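PDB 3OYO: hemopexin fold protein CP4, which is a calcium-binding seed protein of the haemopexin fold whose biological role remains to be settled and may reflect functional diversity among plant haemopexins. Local coordinates for residues 119-124 with 130-135. Numbering follows the deposited sequence.
With CA (calcium ion), chain C.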
loop_
_atom_site.group_PDB
_atom_site.type_symbol
_atom_site.label_atom_id
_atom_site.label_comp_id
_atom_site.label_asym_id
_atom_site.label_seq_id
_atom_site.Cartn_x
_atom_site.Cartn_y
_atom_site.Cartn_z
ATOM N N ASP A 119 3.440 7.025 -4.727
ATOM C CA ASP A 119 2.661 7.370 -3.529
ATOM C C ASP A 119 2.086 6.160 -2.791
ATOM O O ASP A 119 2.243 6.059 -1.607
ATOM C CB ASP A 119 1.520 8.295 -3.895
ATOM C CG ASP A 119 2.012 9.668 -4.287
ATOM O OD1 ASP A 119 3.180 9.989 -4.009
ATOM O OD2 ASP A 119 1.249 10.402 -4.897
ATOM N N SER A 120 1.376 5.273 -3.501
ATOM C CA SER A 120 0.772 4.116 -2.838
ATOM C C SER A 120 0.421 3.107 -3.953
ATOM O O SER A 120 0.688 3.358 -5.128
ATOM C CB SER A 120 -0.512 4.521 -2.049
ATOM O OG SER A 120 -1.366 5.242 -2.925
ATOM N N ALA A 121 -0.132 1.971 -3.565
ATOM C CA ALA A 121 -0.467 0.887 -4.527
ATOM C C ALA A 121 -1.257 -0.207 -3.783
ATOM O O ALA A 121 -1.050 -0.421 -2.577
ATOM C CB ALA A 121 0.853 0.291 -5.100
ATOM N N PHE A 122 -2.177 -0.890 -4.468
ATOM C CA PHE A 122 -2.843 -2.004 -3.845
ATOM C C PHE A 122 -2.971 -3.145 -4.846
ATOM O O PHE A 122 -3.048 -2.941 -6.065
ATOM C CB PHE A 122 -4.196 -1.638 -3.182
ATOM C CG PHE A 122 -5.290 -1.281 -4.157
ATOM C CD1 PHE A 122 -5.494 0.055 -4.551
ATOM C CD2 PHE A 122 -6.111 -2.277 -4.703
ATOM C CE1 PHE A 122 -6.501 0.350 -5.455
ATOM C CE2 PHE A 122 -7.121 -1.970 -5.612
ATOM C CZ PHE A 122 -7.305 -0.649 -6.002
ATOM N N ARG A 123 -2.991 -4.349 -4.306
ATOM C CA ARG A 123 -3.170 -5.573 -5.100
ATOM C C ARG A 123 -4.573 -5.718 -5.700
ATOM O O ARG A 123 -5.569 -5.662 -4.981
ATOM C CB ARG A 123 -2.904 -6.785 -4.198
ATOM C CG ARG A 123 -2.997 -8.119 -4.915
ATOM C CD ARG A 123 -1.881 -8.305 -5.924
ATOM N NE ARG A 123 -1.617 -9.723 -6.208
ATOM C CZ ARG A 123 -2.241 -10.429 -7.149
ATOM N NH1 ARG A 123 -3.214 -9.858 -7.888
ATOM N NH2 ARG A 123 -1.896 -11.716 -7.350
ATOM N N SER A 124 -4.651 -5.920 -7.011
ATOM C CA SER A 124 -5.950 -6.124 -7.645
ATOM C C SER A 124 -6.326 -7.589 -7.440
ATOM O O SER A 124 -5.489 -8.437 -7.061
ATOM C CB SER A 124 -5.873 -5.816 -9.138
ATOM O OG SER A 124 -7.084 -6.146 -9.807
ATOM N N VAL A 130 -1.658 -4.849 -10.271
ATOM C CA VAL A 130 -1.505 -3.991 -9.114
ATOM C C VAL A 130 -1.682 -2.565 -9.587
ATOM O O VAL A 130 -1.208 -2.198 -10.654
ATOM C CB VAL A 130 -0.109 -4.125 -8.470
ATOM C CG1 VAL A 130 0.058 -3.118 -7.318
ATOM C CG2 VAL A 130 0.159 -5.589 -7.998
ATOM N N TYR A 131 -2.402 -1.780 -8.803
ATOM C CA TYR A 131 -2.661 -0.381 -9.084
ATOM C C TYR A 131 -1.583 0.455 -8.425
ATOM O O TYR A 131 -1.396 0.378 -7.227
ATOM C CB TYR A 131 -4.018 0.029 -8.526
ATOM C CG TYR A 131 -5.205 -0.521 -9.258
ATOM C CD1 TYR A 131 -5.774 0.170 -10.335
ATOM C CD2 TYR A 131 -5.770 -1.738 -8.874
ATOM C CE1 TYR A 131 -6.890 -0.331 -11.010
ATOM C CE2 TYR A 131 -6.888 -2.263 -9.555
ATOM C CZ TYR A 131 -7.434 -1.551 -10.623
ATOM O OH TYR A 131 -8.528 -2.085 -11.286
ATOM N N LEU A 132 -0.896 1.266 -9.218
ATOM C CA LEU A 132 0.116 2.196 -8.704
ATOM C C LEU A 132 -0.417 3.627 -8.777
ATOM O O LEU A 132 -0.975 4.044 -9.816
ATOM C CB LEU A 132 1.428 2.075 -9.506
ATOM C CG LEU A 132 2.042 0.686 -9.775
ATOM C CD1 LEU A 132 3.289 0.852 -10.657
ATOM C CD2 LEU A 132 2.401 -0.051 -8.488
ATOM N N PHE A 133 -0.240 4.386 -7.709
ATOM C CA PHE A 133 -0.699 5.784 -7.649
ATOM C C PHE A 133 0.457 6.781 -7.414
ATOM O O PHE A 133 1.300 6.565 -6.545
ATOM C CB PHE A 133 -1.738 5.961 -6.532
ATOM C CG PHE A 133 -2.944 5.118 -6.710
ATOM C CD1 PHE A 133 -3.925 5.467 -7.657
ATOM C CD2 PHE A 133 -3.075 3.924 -6.011
ATOM C CE1 PHE A 133 -5.052 4.659 -7.842
ATOM C CE2 PHE A 133 -4.153 3.118 -6.208
ATOM C CZ PHE A 133 -5.170 3.477 -7.102
ATOM N N LYS A 134 0.489 7.862 -8.201
ATOM C CA LYS A 134 1.562 8.882 -8.077
ATOM C C LYS A 134 0.919 10.199 -8.485
ATOM O O LYS A 134 0.591 10.372 -9.638
ATOM C CB LYS A 134 2.779 8.628 -8.976
ATOM C CG LYS A 134 3.842 9.779 -8.952
ATOM C CD LYS A 134 4.403 10.059 -7.535
ATOM C CE LYS A 134 5.519 11.126 -7.516
ATOM N NZ LYS A 134 6.770 10.520 -8.168
ATOM N N GLY A 135 0.737 11.099 -7.518
ATOM C CA GLY A 135 -0.011 12.329 -7.739
ATOM C C GLY A 135 -1.419 11.992 -8.166
ATOM O O GLY A 135 -2.038 11.086 -7.610
HETATM CA CA CA C . 2.836 6.886 0.605
HETATM O O HOH W 1 -1.264 9.233 -5.622
HETATM O O HOH W 2 -7.053 -5.119 -12.085
#
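Phe-122 and Tyr-131 lie side by side across an antiparallel hairpin and point the same way, a worked example of how a hydrogen-bonded pair sets both side chains on one face of a sheet. The planes are near parallel, 22° apart, but the rings are slid so far that they barely overlap; CZ of Phe-122 touches CD2 of Tyr-131 at 3.4 Å, while CB of Tyr-131 makes a CH-pi contact over the Phe-122 face. With CG between its backbone N and carbonyl carbon (chi1 69°), the Phe-122 ring leans toward the neighbouring strand, where Phe-133 also meets it: Phe-122 CE1 comes up to the edge of the Phe-133 ring, 3.7 Å from its CE2. On the other face of the sheet Ala-121 CB packs on Leu-132 CD2 at 3.7 Å, and Phe-66 of strand 64-67 covers this apolar patch. Where the strand begins, the carboxylate of Asp-119 reaches toward the end of the neighbouring strand; Gly-135 N donates to OD2 (2.8 Å) from above the carboxylate plane, and a water links OD2 to Gly-135 O. Asp-119 and Ser-120 together face Phe-133 in a classic beta bulge. Asp-119 O binds calcium at 2.4 Å, alongside the carbonyls of Asn-5, Asp-63 and Asp-172. This hairpin forms the inner strands of one blade in a four-bladed haemopexin beta-propeller, bordering its central metal channel.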